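Local structure of pectate lyase 47 (Bacillus sp. TS-47, 1VBL) at residues 92-97 with 107-112; 281-286 with 301-307; 315-321 with 350-354. The protein cleaves pectate by beta-elimination as a secreted, calcium-binding, thermostable lyase of polysaccharide lyase family 1. All blocks are in the same frame, centred on the assembly; numbering follows the deposited sequence.

The three contacts follow one another along the chain, each closing before the next opens, so none nests or crosses. Contact 1 comes first and closes a short connection between helix 90-97 and helix 110-126, beside the parallel beta-helix that makes up the core of family 1 pectate lyases. Contact 2 closes one turn of the beta-helix, from the corner at N281 to the end of strand 293-303. Contact 3 closes a longer loop, of more than one coil, bringing strand 315-318 and the turn after it to strand 351-361 on another sheet. Contacts 2 and 3 touch where Y301 OH lies 2.9 Å from W315 NE1, a probable hydrogen bond.

Contact 1: residues 92-97 with 107-112; sequences AYLREY and VEGPLE
Two helices packed outside the parallel beta-helix of this pectate lyase meet here: residues 92-97 of helix 90-97 lie against the extended lead-in and first turn of helix 110-126, with G109 at the N-cap. Y93 CA is 6.1 Å from L111 CA, and Y97 CA is 7.1 Å from V107 CA. L111 (chi1 m, chi2 t) is a knob in the hole formed by A92, Y93, E96 and Y97; its CD1 lies 3.3 Å from A92 O and 3.6 Å from E96 CB. Y97, chi1 m, points at the loop: V107 CG1 makes a CH-pi contact over its ring face, 3.8 Å from the centroid, while W102 meets the ring edge-to-face. At phi/psi 117/170 a CB on G109 would jam against the carbonyl O of E108 and also crowd Y97 OH. A water bridges E96 OE1 (2.8 Å) and E108 O (2.9 Å). Y93, chi1 t, donates from OH to E112 OE1 at 3.0 Å; E112 (t, p) also forms a salt bridge with R115. Y97 OH donates to E108 O at 2.6 Å.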
loop_
_atom_site.group_PDB
_atom_site.type_symbol
_atom_site.label_atom_id
_atom_site.label_comp_id
_atom_site.label_asym_id
_atom_site.label_seq_id
_atom_site.Cartn_x
_atom_site.Cartn_y
_atom_site.Cartn_z
ATOM N N ALA A 92 5.905 31.306 -0.192
ATOM C CA ALA A 92 7.306 31.603 0.078
ATOM C C ALA A 92 8.161 30.376 -0.213
ATOM O O ALA A 92 9.289 30.490 -0.690
ATOM C CB ALA A 92 7.480 32.034 1.531
ATOM N N TYR A 93 7.618 29.198 0.075
ATOM C CA TYR A 93 8.341 27.958 -0.167
ATOM C C TYR A 93 8.499 27.766 -1.670
ATOM O O TYR A 93 9.555 27.351 -2.147
ATOM C CB TYR A 93 7.583 26.777 0.449
ATOM C CG TYR A 93 8.324 25.460 0.374
ATOM C CD1 TYR A 93 8.254 24.662 -0.767
ATOM C CD2 TYR A 93 9.101 25.014 1.446
ATOM C CE1 TYR A 93 8.935 23.450 -0.841
ATOM C CE2 TYR A 93 9.788 23.806 1.381
ATOM C CZ TYR A 93 9.701 23.030 0.234
ATOM O OH TYR A 93 10.386 21.839 0.161
ATOM N N LEU A 94 7.440 28.073 -2.412
ATOM C CA LEU A 94 7.466 27.952 -3.865
ATOM C C LEU A 94 8.497 28.900 -4.471
ATOM O O LEU A 94 9.267 28.511 -5.353
ATOM C CB LEU A 94 6.084 28.259 -4.442
ATOM C CG LEU A 94 5.188 27.070 -4.806
ATOM C CD1 LEU A 94 5.260 25.999 -3.743
ATOM C CD2 LEU A 94 3.760 27.568 -4.995
ATOM N N ARG A 95 8.512 30.141 -3.994
ATOM C CA ARG A 95 9.452 31.137 -4.501
ATOM C C ARG A 95 10.896 30.790 -4.159
ATOM O O ARG A 95 11.806 30.997 -4.960
ATOM C CB ARG A 95 9.126 32.525 -3.934
ATOM C CG ARG A 95 7.846 33.150 -4.468
ATOM C CD ARG A 95 7.806 34.647 -4.167
ATOM N NE ARG A 95 7.709 34.933 -2.738
ATOM C CZ ARG A 95 6.588 34.838 -2.030
ATOM N NH1 ARG A 95 5.457 34.468 -2.617
ATOM N NH2 ARG A 95 6.600 35.107 -0.732
ATOM N N GLU A 96 11.099 30.257 -2.963
ATOM C CA GLU A 96 12.433 29.908 -2.493
ATOM C C GLU A 96 13.076 28.693 -3.160
ATOM O O GLU A 96 14.259 28.728 -3.506
ATOM C CB GLU A 96 12.396 29.674 -0.979
ATOM C CG GLU A 96 13.747 29.355 -0.344
ATOM C CD GLU A 96 14.640 30.577 -0.208
ATOM O OE1 GLU A 96 15.788 30.435 0.272
ATOM O OE2 GLU A 96 14.193 31.682 -0.573
ATOM N N TYR A 97 12.300 27.634 -3.359
ATOM C CA TYR A 97 12.853 26.403 -3.909
ATOM C C TYR A 97 12.542 26.013 -5.351
ATOM O O TYR A 97 12.905 24.916 -5.780
ATOM C CB TYR A 97 12.490 25.251 -2.969
ATOM C CG TYR A 97 12.965 25.498 -1.555
ATOM C CD1 TYR A 97 14.329 25.548 -1.258
ATOM C CD2 TYR A 97 12.055 25.720 -0.519
ATOM C CE1 TYR A 97 14.776 25.814 0.034
ATOM C CE2 TYR A 97 12.493 25.985 0.780
ATOM C CZ TYR A 97 13.854 26.031 1.049
ATOM O OH TYR A 97 14.300 26.281 2.329
ATOM N N VAL A 107 17.756 20.900 -0.718
ATOM C CA VAL A 107 16.757 21.794 -0.144
ATOM C C VAL A 107 17.053 21.988 1.338
ATOM O O VAL A 107 17.074 21.026 2.106
ATOM C CB VAL A 107 15.334 21.221 -0.313
ATOM C CG1 VAL A 107 14.319 22.136 0.351
ATOM C CG2 VAL A 107 15.016 21.066 -1.794
ATOM N N GLU A 108 17.291 23.236 1.731
ATOM C CA GLU A 108 17.600 23.555 3.121
ATOM C C GLU A 108 17.212 24.986 3.465
ATOM O O GLU A 108 16.878 25.780 2.586
ATOM C CB GLU A 108 19.096 23.373 3.391
ATOM C CG GLU A 108 19.994 24.138 2.425
ATOM C CD GLU A 108 21.394 24.365 2.974
ATOM O OE1 GLU A 108 22.326 24.552 2.167
ATOM O OE2 GLU A 108 21.559 24.372 4.214
ATOM N N GLY A 109 17.265 25.312 4.750
ATOM C CA GLY A 109 16.924 26.658 5.168
ATOM C C GLY A 109 15.706 26.710 6.067
ATOM O O GLY A 109 15.003 25.715 6.220
ATOM N N PRO A 110 15.422 27.874 6.668
ATOM C CA PRO A 110 14.274 28.048 7.562
ATOM C C PRO A 110 12.919 27.597 7.011
ATOM O O PRO A 110 12.126 27.007 7.742
ATOM C CB PRO A 110 14.314 29.542 7.899
ATOM C CG PRO A 110 15.044 30.152 6.740
ATOM C CD PRO A 110 16.136 29.147 6.480
ATOM N N LEU A 111 12.652 27.865 5.735
ATOM C CA LEU A 111 11.378 27.459 5.140
ATOM C C LEU A 111 11.222 25.940 5.083
ATOM O O LEU A 111 10.135 25.417 5.316
ATOM C CB LEU A 111 11.220 28.046 3.737
ATOM C CG LEU A 111 10.810 29.522 3.663
ATOM C CD1 LEU A 111 10.816 29.987 2.211
ATOM C CD2 LEU A 111 9.425 29.698 4.278
ATOM N N GLU A 112 12.305 25.239 4.762
ATOM C CA GLU A 112 12.274 23.778 4.695
ATOM C C GLU A 112 12.129 23.236 6.115
ATOM O O GLU A 112 11.362 22.308 6.364
ATOM C CB GLU A 112 13.559 23.251 4.041
ATOM C CG GLU A 112 13.763 21.736 4.116
ATOM C CD GLU A 112 12.673 20.929 3.422
ATOM O OE1 GLU A 112 11.800 21.515 2.744
ATOM O OE2 GLU A 112 12.696 19.687 3.554
HETATM O O HOH W 1 16.432 28.626 2.286
HETATM O O HOH W 2 14.030 29.436 3.710
#

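Contact 2: residues 281-286 with 301-307; sequences NVTQRL and YEFSNLA
F303 turns its ring edge to L286 CD1 (3.8 Å from CZ) and V282 O (3.5 Å from CE2); V282 CG2 is 3.9 Å from F303 CE2. Its chi1 is m, near -47°, while L286 is m, t and points toward strand 301-303. Two residues earlier on the strand, Y301 (chi1 m) brings CE2 to 3.9 Å from L286 CB, and a water joins Y301 OH (2.7 Å) to L286 O (2.9 Å); Y301 OH is also hydrogen-bonded to W315 NE1. These residues line the interior of a right-handed parallel beta-helix, where F303 stacks on F332 and Y301 on F330 of strand 322-332, the neighbouring strand of the same sheet. The chain turns a corner at N281, whose phi/psi of 53/56 swings it from strand 272-280 into the weakly bonded strand at about 282-284. N281 CA is 4.8 Å from F303 CA. N281 N donates to E302 O at 2.9 Å, and N281 OD1, with chi1 m, accepts from S304 N at 2.9 Å. Beyond the strand a type I turn runs from S304 to A307, closed by A307 N to S304 O at 3.0 Å, and A307 CB sits 3.5 Å from N281 CG.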
loop_
_atom_site.group_PDB
_atom_site.type_symbol
_atom_site.label_atom_id
_atom_site.label_comp_id
_atom_site.label_asym_id
_atom_site.label_seq_id
_atom_site.Cartn_x
_atom_site.Cartn_y
_atom_site.Cartn_z
ATOM N N ASN A 281 -7.082 0.739 -12.531
ATOM C CA ASN A 281 -6.669 2.089 -12.843
ATOM C C ASN A 281 -5.711 2.680 -11.814
ATOM O O ASN A 281 -5.973 3.738 -11.226
ATOM C CB ASN A 281 -7.910 2.975 -13.020
ATOM C CG ASN A 281 -8.792 2.503 -14.168
ATOM O OD1 ASN A 281 -8.290 1.978 -15.159
ATOM N ND2 ASN A 281 -10.103 2.692 -14.043
ATOM N N VAL A 282 -4.610 1.967 -11.588
ATOM C CA VAL A 282 -3.560 2.426 -10.689
ATOM C C VAL A 282 -2.324 2.585 -11.578
ATOM O O VAL A 282 -2.314 2.126 -12.722
ATOM C CB VAL A 282 -3.304 1.438 -9.526
ATOM C CG1 VAL A 282 -4.463 1.517 -8.532
ATOM C CG2 VAL A 282 -3.159 0.013 -10.055
ATOM N N THR A 283 -1.278 3.219 -11.064
ATOM C CA THR A 283 -0.109 3.487 -11.889
ATOM C C THR A 283 1.106 2.571 -11.812
ATOM O O THR A 283 1.597 2.110 -12.844
ATOM C CB THR A 283 0.373 4.936 -11.646
ATOM O OG1 THR A 283 -0.706 5.841 -11.914
ATOM C CG2 THR A 283 1.554 5.276 -12.545
ATOM N N GLN A 284 1.591 2.308 -10.604
ATOM C CA GLN A 284 2.794 1.501 -10.448
ATOM C C GLN A 284 2.891 0.791 -9.097
ATOM O O GLN A 284 2.102 1.053 -8.186
ATOM C CB GLN A 284 4.007 2.413 -10.620
ATOM C CG GLN A 284 3.988 3.595 -9.650
ATOM C CD GLN A 284 5.102 4.595 -9.901
ATOM O OE1 GLN A 284 6.277 4.237 -9.927
ATOM N NE2 GLN A 284 4.732 5.860 -10.079
ATOM N N ARG A 285 3.883 -0.091 -8.981
ATOM C CA ARG A 285 4.145 -0.857 -7.756
ATOM C C ARG A 285 2.988 -1.784 -7.410
ATOM O O ARG A 285 2.312 -1.590 -6.400
ATOM C CB ARG A 285 4.399 0.097 -6.583
ATOM C CG ARG A 285 5.552 1.068 -6.799
ATOM C CD ARG A 285 5.769 1.922 -5.558
ATOM N NE ARG A 285 6.918 2.813 -5.691
ATOM C CZ ARG A 285 7.342 3.633 -4.732
ATOM N NH1 ARG A 285 6.713 3.677 -3.565
ATOM N NH2 ARG A 285 8.400 4.407 -4.938
ATOM N N LEU A 286 2.790 -2.814 -8.227
ATOM C CA LEU A 286 1.684 -3.744 -8.018
ATOM C C LEU A 286 2.080 -5.209 -7.812
ATOM O O LEU A 286 1.466 -6.099 -8.394
ATOM C CB LEU A 286 0.727 -3.661 -9.212
ATOM C CG LEU A 286 0.462 -2.262 -9.774
ATOM C CD1 LEU A 286 -0.496 -2.358 -10.962
ATOM C CD2 LEU A 286 -0.127 -1.374 -8.682
ATOM N N TYR A 301 -5.775 -7.360 -12.752
ATOM C CA TYR A 301 -5.290 -6.006 -13.024
ATOM C C TYR A 301 -6.088 -5.483 -14.211
ATOM O O TYR A 301 -6.102 -6.098 -15.276
ATOM C CB TYR A 301 -3.795 -6.025 -13.369
ATOM C CG TYR A 301 -2.923 -6.731 -12.352
ATOM C CD1 TYR A 301 -2.873 -8.124 -12.297
ATOM C CD2 TYR A 301 -2.151 -6.008 -11.440
ATOM C CE1 TYR A 301 -2.077 -8.781 -11.361
ATOM C CE2 TYR A 301 -1.349 -6.659 -10.496
ATOM C CZ TYR A 301 -1.321 -8.044 -10.464
ATOM O OH TYR A 301 -0.558 -8.702 -9.526
ATOM N N GLU A 302 -6.737 -4.339 -14.028
ATOM C CA GLU A 302 -7.588 -3.773 -15.067
ATOM C C GLU A 302 -7.268 -2.305 -15.286
ATOM O O GLU A 302 -7.322 -1.505 -14.352
ATOM C CB GLU A 302 -9.045 -3.963 -14.635
ATOM C CG GLU A 302 -10.102 -3.393 -15.546
ATOM C CD GLU A 302 -11.489 -3.640 -14.984
ATOM O OE1 GLU A 302 -12.051 -4.734 -15.211
ATOM O OE2 GLU A 302 -12.009 -2.746 -14.293
ATOM N N PHE A 303 -6.942 -1.950 -16.527
ATOM C CA PHE A 303 -6.581 -0.573 -16.830
ATOM C C PHE A 303 -7.273 0.003 -18.056
ATOM O O PHE A 303 -7.448 -0.676 -19.067
ATOM C CB PHE A 303 -5.063 -0.463 -17.020
ATOM C CG PHE A 303 -4.263 -1.147 -15.943
ATOM C CD1 PHE A 303 -3.911 -2.488 -16.067
ATOM C CD2 PHE A 303 -3.873 -0.454 -14.797
ATOM C CE1 PHE A 303 -3.179 -3.135 -15.070
ATOM C CE2 PHE A 303 -3.143 -1.088 -13.795
ATOM C CZ PHE A 303 -2.793 -2.435 -13.932
ATOM N N SER A 304 -7.657 1.270 -17.949
ATOM C CA SER A 304 -8.300 1.988 -19.041
ATOM C C SER A 304 -7.463 3.226 -19.331
ATOM O O SER A 304 -7.075 3.946 -18.412
ATOM C CB SER A 304 -9.715 2.416 -18.649
ATOM O OG SER A 304 -10.250 3.300 -19.622
ATOM N N ASN A 305 -7.181 3.472 -20.605
ATOM C CA ASN A 305 -6.391 4.636 -20.977
ATOM C C ASN A 305 -7.168 5.932 -20.753
ATOM O O ASN A 305 -6.658 7.023 -21.000
ATOM C CB ASN A 305 -5.921 4.525 -22.436
ATOM C CG ASN A 305 -7.070 4.414 -23.429
ATOM O OD1 ASN A 305 -6.843 4.225 -24.626
ATOM N ND2 ASN A 305 -8.294 4.532 -22.947
ATOM N N LEU A 306 -8.400 5.803 -20.270
ATOM C CA LEU A 306 -9.239 6.964 -19.990
ATOM C C LEU A 306 -9.160 7.320 -18.509
ATOM O O LEU A 306 -9.689 8.344 -18.076
ATOM C CB LEU A 306 -10.696 6.675 -20.366
ATOM C CG LEU A 306 -10.974 6.395 -21.844
ATOM C CD1 LEU A 306 -12.441 6.016 -22.041
ATOM C CD2 LEU A 306 -10.621 7.628 -22.660
ATOM N N ALA A 307 -8.496 6.468 -17.734
ATOM C CA ALA A 307 -8.363 6.697 -16.300
ATOM C C ALA A 307 -7.501 7.918 -15.994
ATOM O O ALA A 307 -6.575 8.249 -16.738
ATOM C CB ALA A 307 -7.769 5.460 -15.626
HETATM O O HOH W 3 -0.152 -8.040 -6.902
#

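Contact 3: residues 315-321 with 350-354; sequences WGVGVFS and ESMYE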
loop_
_atom_site.group_PDB
_atom_site.type_symbol
_atom_site.label_atom_id
_atom_site.label_comp_id
_atom_site.label_asym_id
_atom_site.label_seq_id
_atom_site.Cartn_x
_atom_site.Cartn_y
_atom_site.Cartn_z
ATOM N N TRP A 315 4.460 -5.234 -12.109
ATOM C CA TRP A 315 5.427 -5.943 -11.281
ATOM C C TRP A 315 6.835 -5.357 -11.330
ATOM O O TRP A 315 7.505 -5.390 -12.366
ATOM C CB TRP A 315 5.469 -7.418 -11.678
ATOM C CG TRP A 315 4.149 -8.116 -11.515
ATOM C CD1 TRP A 315 3.135 -7.770 -10.665
ATOM C CD2 TRP A 315 3.722 -9.306 -12.187
ATOM N NE1 TRP A 315 2.101 -8.674 -10.768
ATOM C CE2 TRP A 315 2.436 -9.627 -11.695
ATOM C CE3 TRP A 315 4.302 -10.134 -13.157
ATOM C CZ2 TRP A 315 1.719 -10.744 -12.139
ATOM C CZ3 TRP A 315 3.588 -11.245 -13.600
ATOM C CH2 TRP A 315 2.309 -11.539 -13.088
ATOM N N GLY A 316 7.272 -4.821 -10.194
ATOM C CA GLY A 316 8.596 -4.239 -10.107
ATOM C C GLY A 316 9.577 -5.253 -9.553
ATOM O O GLY A 316 9.493 -5.641 -8.385
ATOM N N VAL A 317 10.502 -5.695 -10.400
ATOM C CA VAL A 317 11.508 -6.666 -9.997
ATOM C C VAL A 317 12.722 -5.898 -9.477
ATOM O O VAL A 317 13.522 -5.375 -10.257
ATOM C CB VAL A 317 11.921 -7.559 -11.187
ATOM C CG1 VAL A 317 13.020 -8.525 -10.764
ATOM C CG2 VAL A 317 10.712 -8.330 -11.698
ATOM N N GLY A 318 12.837 -5.822 -8.156
ATOM C CA GLY A 318 13.940 -5.109 -7.542
ATOM C C GLY A 318 15.074 -6.021 -7.126
ATOM O O GLY A 318 15.020 -7.236 -7.328
ATOM N N VAL A 319 16.101 -5.431 -6.524
ATOM C CA VAL A 319 17.269 -6.185 -6.100
ATOM C C VAL A 319 16.964 -7.376 -5.206
ATOM O O VAL A 319 16.225 -7.270 -4.227
ATOM C CB VAL A 319 18.293 -5.275 -5.384
ATOM C CG1 VAL A 319 18.821 -4.228 -6.360
ATOM C CG2 VAL A 319 17.648 -4.610 -4.172
ATOM N N PHE A 320 17.544 -8.512 -5.578
ATOM C CA PHE A 320 17.408 -9.766 -4.854
ATOM C C PHE A 320 15.979 -10.238 -4.630
ATOM O O PHE A 320 15.729 -11.042 -3.736
ATOM C CB PHE A 320 18.124 -9.670 -3.504
ATOM C CG PHE A 320 19.543 -9.195 -3.606
ATOM C CD1 PHE A 320 19.869 -7.872 -3.330
ATOM C CD2 PHE A 320 20.551 -10.063 -4.016
ATOM C CE1 PHE A 320 21.178 -7.416 -3.459
ATOM C CE2 PHE A 320 21.868 -9.617 -4.149
ATOM C CZ PHE A 320 22.181 -8.291 -3.871
ATOM N N SER A 321 15.044 -9.752 -5.435
ATOM C CA SER A 321 13.656 -10.161 -5.274
ATOM C C SER A 321 13.460 -11.597 -5.747
ATOM O O SER A 321 14.193 -12.090 -6.607
ATOM C CB SER A 321 12.732 -9.221 -6.054
ATOM O OG SER A 321 13.142 -9.114 -7.408
ATOM N N GLU A 350 18.233 -10.803 -12.189
ATOM C CA GLU A 350 17.392 -11.276 -11.101
ATOM C C GLU A 350 16.616 -12.493 -11.578
ATOM O O GLU A 350 16.510 -12.744 -12.781
ATOM C CB GLU A 350 16.418 -10.185 -10.657
ATOM C CG GLU A 350 17.070 -8.933 -10.076
ATOM C CD GLU A 350 17.922 -9.212 -8.845
ATOM O OE1 GLU A 350 17.780 -10.301 -8.244
ATOM O OE2 GLU A 350 18.727 -8.332 -8.472
ATOM N N SER A 351 16.082 -13.257 -10.636
ATOM C CA SER A 351 15.310 -14.438 -10.979
ATOM C C SER A 351 13.884 -14.276 -10.479
ATOM O O SER A 351 13.644 -13.677 -9.433
ATOM C CB SER A 351 15.917 -15.689 -10.334
ATOM O OG SER A 351 17.216 -15.957 -10.833
ATOM N N MET A 352 12.937 -14.793 -11.245
ATOM C CA MET A 352 11.543 -14.754 -10.841
ATOM C C MET A 352 10.860 -15.878 -11.586
ATOM O O MET A 352 11.364 -16.359 -12.601
ATOM C CB MET A 352 10.885 -13.405 -11.182
ATOM C CG MET A 352 10.283 -13.277 -12.577
ATOM S SD MET A 352 9.340 -11.720 -12.802
ATOM C CE MET A 352 7.706 -12.206 -12.272
ATOM N N TYR A 353 9.737 -16.336 -11.060
ATOM C CA TYR A 353 9.010 -17.375 -11.748
ATOM C C TYR A 353 7.648 -16.797 -12.056
ATOM O O TYR A 353 7.084 -16.042 -11.261
ATOM C CB TYR A 353 8.863 -18.636 -10.900
ATOM C CG TYR A 353 8.295 -19.770 -11.713
ATOM C CD1 TYR A 353 9.014 -20.308 -12.782
ATOM C CD2 TYR A 353 7.020 -20.263 -11.464
ATOM C CE1 TYR A 353 8.471 -21.306 -13.584
ATOM C CE2 TYR A 353 6.465 -21.262 -12.261
ATOM C CZ TYR A 353 7.196 -21.777 -13.319
ATOM O OH TYR A 353 6.647 -22.756 -14.120
ATOM N N GLU A 354 7.130 -17.142 -13.224
ATOM C CA GLU A 354 5.842 -16.639 -13.656
ATOM C C GLU A 354 5.185 -17.687 -14.533
ATOM O O GLU A 354 5.838 -18.290 -15.388
ATOM C CB GLU A 354 6.033 -15.349 -14.453
ATOM C CG GLU A 354 4.756 -14.822 -15.078
ATOM C CD GLU A 354 4.875 -14.634 -16.575
ATOM O OE1 GLU A 354 5.973 -14.865 -17.125
ATOM O OE2 GLU A 354 3.866 -14.252 -17.203
HETATM O O HOH W 4 11.979 -11.687 -8.653
HETATM O O HOH W 5 16.478 -12.517 -7.933
#
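The apolar contacts between the two strands, whose short axes run 9.0 Å apart at closest approach and 151° between directions, are V317 CG2 to M352 SD at 3.8 Å and W315 CE3 to M352 CE at 4.1 Å. The aliphatic parts of E350 and E354 add E350 CB to V317 CG1 at 3.8 Å and E354 CG to W315 CZ3 at 4.0 Å. I323 and I342 pack against both V317 and M352. Of direct polar links there is one hydrogen bond, F320 N to E350 OE2 at 3.1 Å; E350, folded m, m, reaches the type II turn G318-S321, and its OE2 is also hydrogen-bonded to S346 OG. Within that turn S321 N and S321 OG both donate to G318 O, at 3.1 and 2.7 Å. Two waters add bridges: one donates to S321 OG (3.1 Å) and S351 O (2.7 Å), and another accepts from S351 N (2.8 Å) near S321 O and E350 OE1. Side chains meeting across the interior from strands of different sheets are typical of the parallel beta-helix of pectate lyases.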